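Local atomic coordinates of beta-lactamase (Burkholderia cenocepacia, PDB entry 5E2G), a protein that probably hydrolyses beta-lactams to substituted beta-amino acids. Residues T11-P16 against Y352-S357; D4-T9 against I30-K35; G25-I30 against T56-G61. One frame throughout, in Å; residues are numbered along the deposited sequence.

Interaction 1. Residues T11-P16 against Y352-S357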
loop_
_atom_site.group_PDB
_atom_site.type_symbol
_atom_site.label_atom_id
_atom_site.label_comp_id
_atom_site.label_asym_id
_atom_site.label_seq_id
_atom_site.Cartn_x
_atom_site.Cartn_y
_atom_site.Cartn_z
ATOM N N THR A 11 12.527 18.116 8.355
ATOM C CA THR A 11 11.731 19.186 8.948
ATOM C C THR A 11 11.458 20.299 7.949
ATOM O O THR A 11 10.340 20.825 7.888
ATOM C CB THR A 11 12.442 19.744 10.181
ATOM O OG1 THR A 11 12.692 18.682 11.112
ATOM C CG2 THR A 11 11.589 20.804 10.849
ATOM N N ARG A 12 12.460 20.660 7.142
ATOM C CA ARG A 12 12.282 21.739 6.179
ATOM C C ARG A 12 11.203 21.426 5.154
ATOM O O ARG A 12 10.665 22.352 4.537
ATOM C CB ARG A 12 13.606 22.046 5.478
ATOM C CG ARG A 12 14.685 22.543 6.420
ATOM C CD ARG A 12 15.855 23.167 5.672
ATOM N NE ARG A 12 17.135 22.648 6.153
ATOM C CZ ARG A 12 17.812 21.669 5.558
ATOM N NH1 ARG A 12 17.336 21.105 4.451
ATOM N NH2 ARG A 12 18.967 21.254 6.066
ATOM N N GLN A 13 10.866 20.150 4.960
ATOM C CA GLN A 13 9.753 19.791 4.089
ATOM C C GLN A 13 8.449 19.621 4.860
ATOM O O GLN A 13 7.395 20.094 4.418
ATOM C CB GLN A 13 10.067 18.495 3.337
ATOM C CG GLN A 13 11.349 18.525 2.550
ATOM C CD GLN A 13 11.308 19.531 1.428
ATOM O OE1 GLN A 13 10.293 19.674 0.740
ATOM N NE2 GLN A 13 12.413 20.244 1.236
ATOM N N ILE A 14 8.513 18.972 6.019
ATOM C CA ILE A 14 7.303 18.524 6.699
ATOM C C ILE A 14 6.640 19.662 7.462
ATOM O O ILE A 14 5.407 19.767 7.495
ATOM C CB ILE A 14 7.651 17.339 7.613
ATOM C CG1 ILE A 14 8.083 16.145 6.766
ATOM C CG2 ILE A 14 6.485 16.978 8.484
ATOM C CD1 ILE A 14 7.182 15.882 5.581
ATOM N N ALA A 15 7.439 20.527 8.087
ATOM C CA ALA A 15 6.871 21.633 8.856
ATOM C C ALA A 15 5.983 22.542 8.015
ATOM O O ALA A 15 4.854 22.832 8.450
ATOM C CB ALA A 15 7.998 22.412 9.543
ATOM N N PRO A 16 6.394 23.014 6.830
ATOM C CA PRO A 16 5.463 23.834 6.039
ATOM C C PRO A 16 4.282 23.039 5.535
ATOM O O PRO A 16 3.174 23.578 5.442
ATOM C CB PRO A 16 6.333 24.349 4.883
ATOM C CG PRO A 16 7.747 24.087 5.301
ATOM C CD PRO A 16 7.679 22.854 6.131
ATOM N N TYR A 352 10.511 13.379 -2.951
ATOM C CA TYR A 352 11.512 13.562 -3.995
ATOM C C TYR A 352 12.616 14.502 -3.533
ATOM O O TYR A 352 13.802 14.241 -3.761
ATOM C CB TYR A 352 10.838 14.090 -5.261
ATOM C CG TYR A 352 11.675 14.049 -6.528
ATOM C CD1 TYR A 352 11.837 12.869 -7.240
ATOM C CD2 TYR A 352 12.264 15.201 -7.032
ATOM C CE1 TYR A 352 12.578 12.828 -8.406
ATOM C CE2 TYR A 352 13.010 15.175 -8.202
ATOM C CZ TYR A 352 13.161 13.984 -8.887
ATOM O OH TYR A 352 13.904 13.962 -10.051
ATOM N N ARG A 353 12.249 15.596 -2.869
ATOM C CA ARG A 353 13.258 16.508 -2.342
ATOM C C ARG A 353 14.059 15.853 -1.226
ATOM O O ARG A 353 15.294 15.903 -1.228
ATOM C CB ARG A 353 12.596 17.788 -1.842
ATOM C CG ARG A 353 11.809 18.515 -2.909
ATOM C CD ARG A 353 11.190 19.782 -2.359
ATOM N NE ARG A 353 10.269 20.419 -3.303
ATOM C CZ ARG A 353 8.959 20.529 -3.106
ATOM N NH1 ARG A 353 8.410 20.047 -1.994
ATOM N NH2 ARG A 353 8.196 21.128 -4.014
ATOM N N ILE A 354 13.372 15.227 -0.267
ATOM C CA ILE A 354 14.063 14.587 0.847
ATOM C C ILE A 354 15.007 13.508 0.335
ATOM O O ILE A 354 16.208 13.530 0.619
ATOM C CB ILE A 354 13.054 14.016 1.854
ATOM C CG1 ILE A 354 12.353 15.143 2.599
ATOM C CG2 ILE A 354 13.757 13.117 2.842
ATOM C CD1 ILE A 354 11.141 14.682 3.357
ATOM N N LEU A 355 14.481 12.554 -0.437
ATOM C CA LEU A 355 15.339 11.482 -0.937
ATOM C C LEU A 355 16.456 12.018 -1.831
ATOM O O LEU A 355 17.561 11.464 -1.838
ATOM C CB LEU A 355 14.508 10.439 -1.676
ATOM C CG LEU A 355 13.649 9.561 -0.767
ATOM C CD1 LEU A 355 13.173 8.336 -1.522
ATOM C CD2 LEU A 355 14.403 9.170 0.499
ATOM N N GLY A 356 16.197 13.095 -2.574
ATOM C CA GLY A 356 17.247 13.736 -3.345
ATOM C C GLY A 356 18.355 14.319 -2.497
ATOM O O GLY A 356 19.449 14.564 -3.011
ATOM N N SER A 357 18.099 14.547 -1.206
ATOM C CA SER A 357 19.140 15.045 -0.309
ATOM C C SER A 357 20.144 13.960 0.055
ATOM O O SER A 357 21.298 14.267 0.381
ATOM C CB SER A 357 18.517 15.607 0.968
ATOM O OG SER A 357 17.475 16.520 0.669
#

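Interaction 2. Residues D4-T9 against I30-K35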
loop_
_atom_site.group_PDB
_atom_site.type_symbol
_atom_site.label_atom_id
_atom_site.label_comp_id
_atom_site.label_asym_id
_atom_site.label_seq_id
_atom_site.Cartn_x
_atom_site.Cartn_y
_atom_site.Cartn_z
ATOM N N ASP A 4 20.953 14.703 13.177
ATOM C CA ASP A 4 20.680 16.135 13.208
ATOM C C ASP A 4 20.466 16.679 11.802
ATOM O O ASP A 4 19.419 17.261 11.498
ATOM C CB ASP A 4 21.830 16.872 13.894
ATOM C CG ASP A 4 21.860 16.644 15.380
ATOM O OD1 ASP A 4 21.317 15.616 15.836
ATOM O OD2 ASP A 4 22.429 17.493 16.094
ATOM N N ASP A 5 21.465 16.508 10.931
ATOM C CA ASP A 5 21.325 16.951 9.549
ATOM C C ASP A 5 20.130 16.290 8.884
ATOM O O ASP A 5 19.372 16.940 8.154
ATOM C CB ASP A 5 22.600 16.643 8.766
ATOM C CG ASP A 5 23.762 17.491 9.206
ATOM O OD1 ASP A 5 23.871 18.636 8.716
ATOM O OD2 ASP A 5 24.558 17.015 10.043
ATOM N N LEU A 6 19.945 14.993 9.135
ATOM C CA LEU A 6 18.834 14.280 8.528
ATOM C C LEU A 6 17.499 14.835 9.002
ATOM O O LEU A 6 16.596 15.072 8.192
ATOM C CB LEU A 6 18.949 12.794 8.837
ATOM C CG LEU A 6 17.848 11.939 8.221
ATOM C CD1 LEU A 6 17.671 12.276 6.746
ATOM C CD2 LEU A 6 18.179 10.472 8.413
ATOM N N ARG A 7 17.358 15.068 10.307
ATOM C CA ARG A 7 16.092 15.590 10.803
ATOM C C ARG A 7 15.824 16.980 10.244
ATOM O O ARG A 7 14.686 17.293 9.876
ATOM C CB ARG A 7 16.067 15.606 12.336
ATOM C CG ARG A 7 14.645 15.582 12.892
ATOM C CD ARG A 7 14.533 15.890 14.383
ATOM N NE ARG A 7 13.209 16.441 14.691
ATOM C CZ ARG A 7 12.160 15.726 15.098
ATOM N NH1 ARG A 7 10.997 16.325 15.337
ATOM N NH2 ARG A 7 12.277 14.417 15.281
ATOM N N ASP A 8 16.861 17.818 10.155
ATOM C CA ASP A 8 16.680 19.146 9.581
ATOM C C ASP A 8 16.186 19.052 8.150
ATOM O O ASP A 8 15.300 19.812 7.742
ATOM C CB ASP A 8 17.985 19.938 9.632
ATOM C CG ASP A 8 18.530 20.080 11.035
ATOM O OD1 ASP A 8 17.790 19.776 12.001
ATOM O OD2 ASP A 8 19.702 20.496 11.172
ATOM N N THR A 9 16.745 18.123 7.374
ATOM C CA THR A 9 16.311 17.948 5.992
ATOM C C THR A 9 14.829 17.600 5.926
ATOM O O THR A 9 14.083 18.158 5.111
ATOM C CB THR A 9 17.141 16.862 5.310
ATOM O OG1 THR A 9 18.531 17.198 5.382
ATOM C CG2 THR A 9 16.728 16.724 3.858
ATOM N N ILE A 30 12.816 7.102 7.592
ATOM C CA ILE A 30 13.869 7.258 6.593
ATOM C C ILE A 30 14.833 6.082 6.700
ATOM O O ILE A 30 15.303 5.757 7.793
ATOM C CB ILE A 30 14.641 8.582 6.770
ATOM C CG1 ILE A 30 13.766 9.793 6.430
ATOM C CG2 ILE A 30 15.912 8.578 5.935
ATOM C CD1 ILE A 30 13.366 9.881 4.992
ATOM N N VAL A 31 15.129 5.456 5.566
ATOM C CA VAL A 31 16.269 4.557 5.425
ATOM C C VAL A 31 17.348 5.326 4.680
ATOM O O VAL A 31 17.155 5.725 3.526
ATOM C CB VAL A 31 15.897 3.269 4.671
ATOM C CG1 VAL A 31 17.136 2.445 4.389
ATOM C CG2 VAL A 31 14.901 2.461 5.448
ATOM N N ALA A 32 18.473 5.559 5.342
ATOM C CA ALA A 32 19.582 6.304 4.759
ATOM C C ALA A 32 20.786 5.376 4.792
ATOM O O ALA A 32 21.362 5.140 5.859
ATOM C CB ALA A 32 19.837 7.594 5.525
ATOM N N ASP A 33 21.136 4.832 3.624
ATOM C CA ASP A 33 22.195 3.831 3.501
ATOM C C ASP A 33 21.900 2.610 4.373
ATOM O O ASP A 33 22.778 2.080 5.052
ATOM C CB ASP A 33 23.563 4.434 3.838
ATOM C CG ASP A 33 24.720 3.605 3.305
ATOM O OD1 ASP A 33 24.755 3.340 2.080
ATOM O OD2 ASP A 33 25.590 3.219 4.116
ATOM N N GLY A 34 20.646 2.154 4.355
ATOM C CA GLY A 34 20.238 1.023 5.162
ATOM C C GLY A 34 19.950 1.335 6.617
ATOM O O GLY A 34 19.389 0.482 7.316
ATOM N N LYS A 35 20.316 2.513 7.101
ATOM C CA LYS A 35 20.043 2.876 8.484
ATOM C C LYS A 35 18.634 3.441 8.604
ATOM O O LYS A 35 18.292 4.385 7.892
ATOM C CB LYS A 35 21.056 3.902 8.981
ATOM C CG LYS A 35 22.316 3.297 9.582
ATOM C CD LYS A 35 22.049 2.800 11.001
ATOM C CE LYS A 35 23.089 1.775 11.468
ATOM N NZ LYS A 35 24.495 2.282 11.451
#

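Interaction 3. Residues G25-I30 against T56-G61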
loop_
_atom_site.group_PDB
_atom_site.type_symbol
_atom_site.label_atom_id
_atom_site.label_comp_id
_atom_site.label_asym_id
_atom_site.label_seq_id
_atom_site.Cartn_x
_atom_site.Cartn_y
_atom_site.Cartn_z
ATOM N N GLY A 25 -0.319 16.005 13.122
ATOM C CA GLY A 25 0.860 15.204 13.371
ATOM C C GLY A 25 1.282 14.419 12.153
ATOM O O GLY A 25 0.486 14.132 11.253
HETATM N N MSE A 26 2.564 14.077 12.138
HETATM C CA MSE A 26 3.143 13.213 11.123
HETATM C C MSE A 26 4.243 12.365 11.727
HETATM O O MSE A 26 4.919 12.780 12.654
HETATM C CB MSE A 26 3.720 14.017 9.954
HETATM C CG MSE A 26 2.718 14.827 9.187
HETATM SE SE MSE A 26 3.483 15.396 7.515
HETATM C CE MSE A 26 3.667 13.657 6.642
ATOM N N ALA A 27 4.430 11.172 11.188
ATOM C CA ALA A 27 5.575 10.341 11.513
ATOM C C ALA A 27 6.302 10.032 10.216
ATOM O O ALA A 27 5.673 9.628 9.231
ATOM C CB ALA A 27 5.150 9.058 12.227
ATOM N N ILE A 28 7.612 10.258 10.207
ATOM C CA ILE A 28 8.437 10.125 9.013
ATOM C C ILE A 28 9.482 9.058 9.281
ATOM O O ILE A 28 10.243 9.163 10.249
ATOM C CB ILE A 28 9.123 11.448 8.635
ATOM C CG1 ILE A 28 8.157 12.637 8.768
ATOM C CG2 ILE A 28 9.737 11.337 7.251
ATOM C CD1 ILE A 28 6.980 12.613 7.826
ATOM N N GLY A 29 9.533 8.047 8.426
ATOM C CA GLY A 29 10.563 7.021 8.480
ATOM C C GLY A 29 11.514 7.199 7.311
ATOM O O GLY A 29 11.078 7.422 6.180
ATOM N N ILE A 30 12.816 7.102 7.592
ATOM C CA ILE A 30 13.869 7.258 6.593
ATOM C C ILE A 30 14.833 6.082 6.700
ATOM O O ILE A 30 15.303 5.757 7.793
ATOM C CB ILE A 30 14.641 8.582 6.770
ATOM C CG1 ILE A 30 13.766 9.793 6.430
ATOM C CG2 ILE A 30 15.912 8.578 5.935
ATOM C CD1 ILE A 30 13.366 9.881 4.992
ATOM N N THR A 56 2.542 5.400 17.950
ATOM C CA THR A 56 1.324 5.995 17.414
ATOM C C THR A 56 0.891 5.304 16.124
ATOM O O THR A 56 1.698 5.108 15.211
ATOM C CB THR A 56 1.565 7.480 17.160
ATOM O OG1 THR A 56 1.779 8.139 18.409
ATOM C CG2 THR A 56 0.382 8.108 16.431
ATOM N N LEU A 57 -0.389 4.949 16.043
ATOM C CA LEU A 57 -0.934 4.212 14.904
ATOM C C LEU A 57 -1.610 5.157 13.915
ATOM O O LEU A 57 -2.390 6.033 14.315
ATOM C CB LEU A 57 -1.933 3.144 15.368
ATOM C CG LEU A 57 -1.409 1.989 16.237
ATOM C CD1 LEU A 57 -2.558 1.251 16.928
ATOM C CD2 LEU A 57 -0.569 1.008 15.424
ATOM N N PHE A 58 -1.311 4.969 12.627
ATOM C CA PHE A 58 -1.942 5.680 11.526
ATOM C C PHE A 58 -2.608 4.681 10.587
ATOM O O PHE A 58 -2.118 3.564 10.406
ATOM C CB PHE A 58 -0.926 6.497 10.724
ATOM C CG PHE A 58 -0.199 7.538 11.524
ATOM C CD1 PHE A 58 0.884 7.195 12.319
ATOM C CD2 PHE A 58 -0.574 8.868 11.454
ATOM C CE1 PHE A 58 1.559 8.150 13.048
ATOM C CE2 PHE A 58 0.107 9.831 12.180
ATOM C CZ PHE A 58 1.172 9.466 12.981
ATOM N N GLU A 59 -3.730 5.087 9.989
ATOM C CA GLU A 59 -4.331 4.323 8.901
ATOM C C GLU A 59 -3.588 4.633 7.606
ATOM O O GLU A 59 -3.432 5.801 7.238
ATOM C CB GLU A 59 -5.812 4.665 8.738
ATOM C CG GLU A 59 -6.581 4.748 10.036
ATOM C CD GLU A 59 -7.968 5.345 9.874
ATOM O OE1 GLU A 59 -8.317 5.782 8.756
ATOM O OE2 GLU A 59 -8.708 5.384 10.880
ATOM N N ILE A 60 -3.134 3.593 6.906
ATOM C CA ILE A 60 -2.335 3.788 5.701
ATOM C C ILE A 60 -3.155 3.598 4.428
ATOM O O ILE A 60 -2.594 3.606 3.330
ATOM C CB ILE A 60 -1.081 2.890 5.702
ATOM C CG1 ILE A 60 -1.439 1.405 5.718
ATOM C CG2 ILE A 60 -0.202 3.222 6.888
ATOM C CD1 ILE A 60 -0.218 0.501 5.605
ATOM N N GLY A 61 -4.470 3.454 4.543
ATOM C CA GLY A 61 -5.299 3.380 3.348
ATOM C C GLY A 61 -4.850 2.276 2.404
ATOM O O GLY A 61 -4.570 1.146 2.820
#

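Interaction 1. Residues T11-P16 against Y352-S357
Q13 packs against R353 and I354 in a partly buried helix-to-helix contact that brings helix 3-21, near the N terminus, against helix 344-357, at the C-terminal end. Both helices lean on strand 25-32 of the large antiparallel sheet: I14 touches M26 and I28, while I354 touches I30. With three residues touching, the contact is a small seam between neighbouring helices, and Q13 shows how one residue can serve both an apolar and a polar partner. Its stem is the apolar part. Q13 CG lies 3.5 Å from I354 CG1, and the two side chains lie alongside each other, running antiparallel. A bend at chi2 (-65°) then turns the amide out of line with the stem and sets it beside R353, whose chain runs extended from CG to NE and crosses the glutamine at about a right angle. The carbonyl end of the amide does the touching: Q13 OE1 sits 3.2 Å from R353 CD and receives a weak hydrogen bond from R353 NH1 at 3.3 Å. This oxygen approaches the rim of the guanidinium roughly level with its plane, from which the amide plane is turned by 32°. Four residues on from R353, S357 OG donates to R353 O at 3.0 Å. The chemistry divides the seam: the methylene-to-isoleucine packing involves a buried residue that also touches the sheet, whereas the amide-guanidinium pair joins a partly exposed residue to an exposed one, and its long, weak bond implies a modest polar attraction added to van der Waals contact along the arginine chain.

Interaction 2. Residues D4-T9 against I30-K35
L6 reaches strand 25-32 with the fork of its side chain. L6 CD2 lies 3.9 Å from I30 CG2, and L6 CD1 approaches I30 CG2 more loosely at 4.2 Å; L6 CD2 also meets A32 CB at 4.4 Å. I30 and A32 both face the helix, whereas V31 between them points the other way. With chi1 of L6 at -179°, CG stands opposite the backbone N and the branch is carried out toward the strand. Within the same helical turn, D5 O accepts both T9 N and T9 OG1, the hydroxyl at 2.9 Å, from opposite faces of its carbonyl plane. Beyond A32 the strand reverses through a type I' beta turn ending at K35, the tight connection of a beta hairpin, and two bonds fix the strand end: A32 N donates to K35 O at 2.8 Å and K35 N to A32 O at 3.1 Å. A salt bridge from D33 links the turn to R331, just ahead of strand 332-338. Around this apolar patch, Y37 and F39 of strand 35-42 and L358 also touch L6, and V31 faces helix 226-235 across the sheet.

Interaction 3. Residues G25-I30 against T56-G61
The apolar contact is made by A27 and F58, in a buried place where strand 25-32 meets the short strand 58-59. The methyl A27 CB lies 3.8 Å from F58 CE1 and 4.1 Å from F58 CZ, so the phenylalanine touches with the far end of its ring, which approaches the strand obliquely. The chi1 of F58, -60°, places CG beside the backbone N and opposite the carbonyl carbon, and the ring crosses the gap from there to the sheet. L337 on strand 332-338 touches F58 as well, giving the ring a second hydrophobic neighbour.

Looser contacts are made with main-chain atoms. The nearest of them is A27 N, 4.1 Å from F58 CZ. F58 CE2 is 4.4 Å from G25 O, and F58 CZ is equally far from M26 C, so the outer end of the ring lies near the backbone of G25 and M26. M26, a selenomethionine, leaves its backbone on the side away from F58.

In the serine beta-lactamase fold, a sheet covered by terminal helices lies beside a mostly helical region, and the active site sits between them. Here the chain that follows G61 carries an SxxK pattern, S62 and K65, where helix 64-77 begins, consistent with the family's nucleophilic serine and its lysine; F58 thus packs the approach to this probable catalytic element against an inner strand of the sheet.

Hydrogen bonds hold each side in its own surroundings. Strand 25-32 is paired on both edges, with A27 bonded to L337 and M26 to Y41 through their backbones. The buried carboxylate of E59, next to F58, has both oxygens engaged, OE1 with T317 OG1 and OE2 with Y197 OH.

From the N terminus, helix 3-21 supplies the first halves of two contacts. Interaction 2 closes a short loop, bringing residues 4-9 back to the end of strand 25-32. Interaction 1 starts within that loop but closes only at the C-terminal helix, so the two cross. Interaction 3 begins on strand 25-32, crosses interaction 2, with which it shares I30, and nests inside the long loop of interaction 1. Interactions 1 and 2 touch where S357 meets T9. Interaction 1 thus joins the terminal helices to each other, interaction 2 ties the first of them to strand 25-32, and interaction 3 ties that strand to the segment entering helix 64-77.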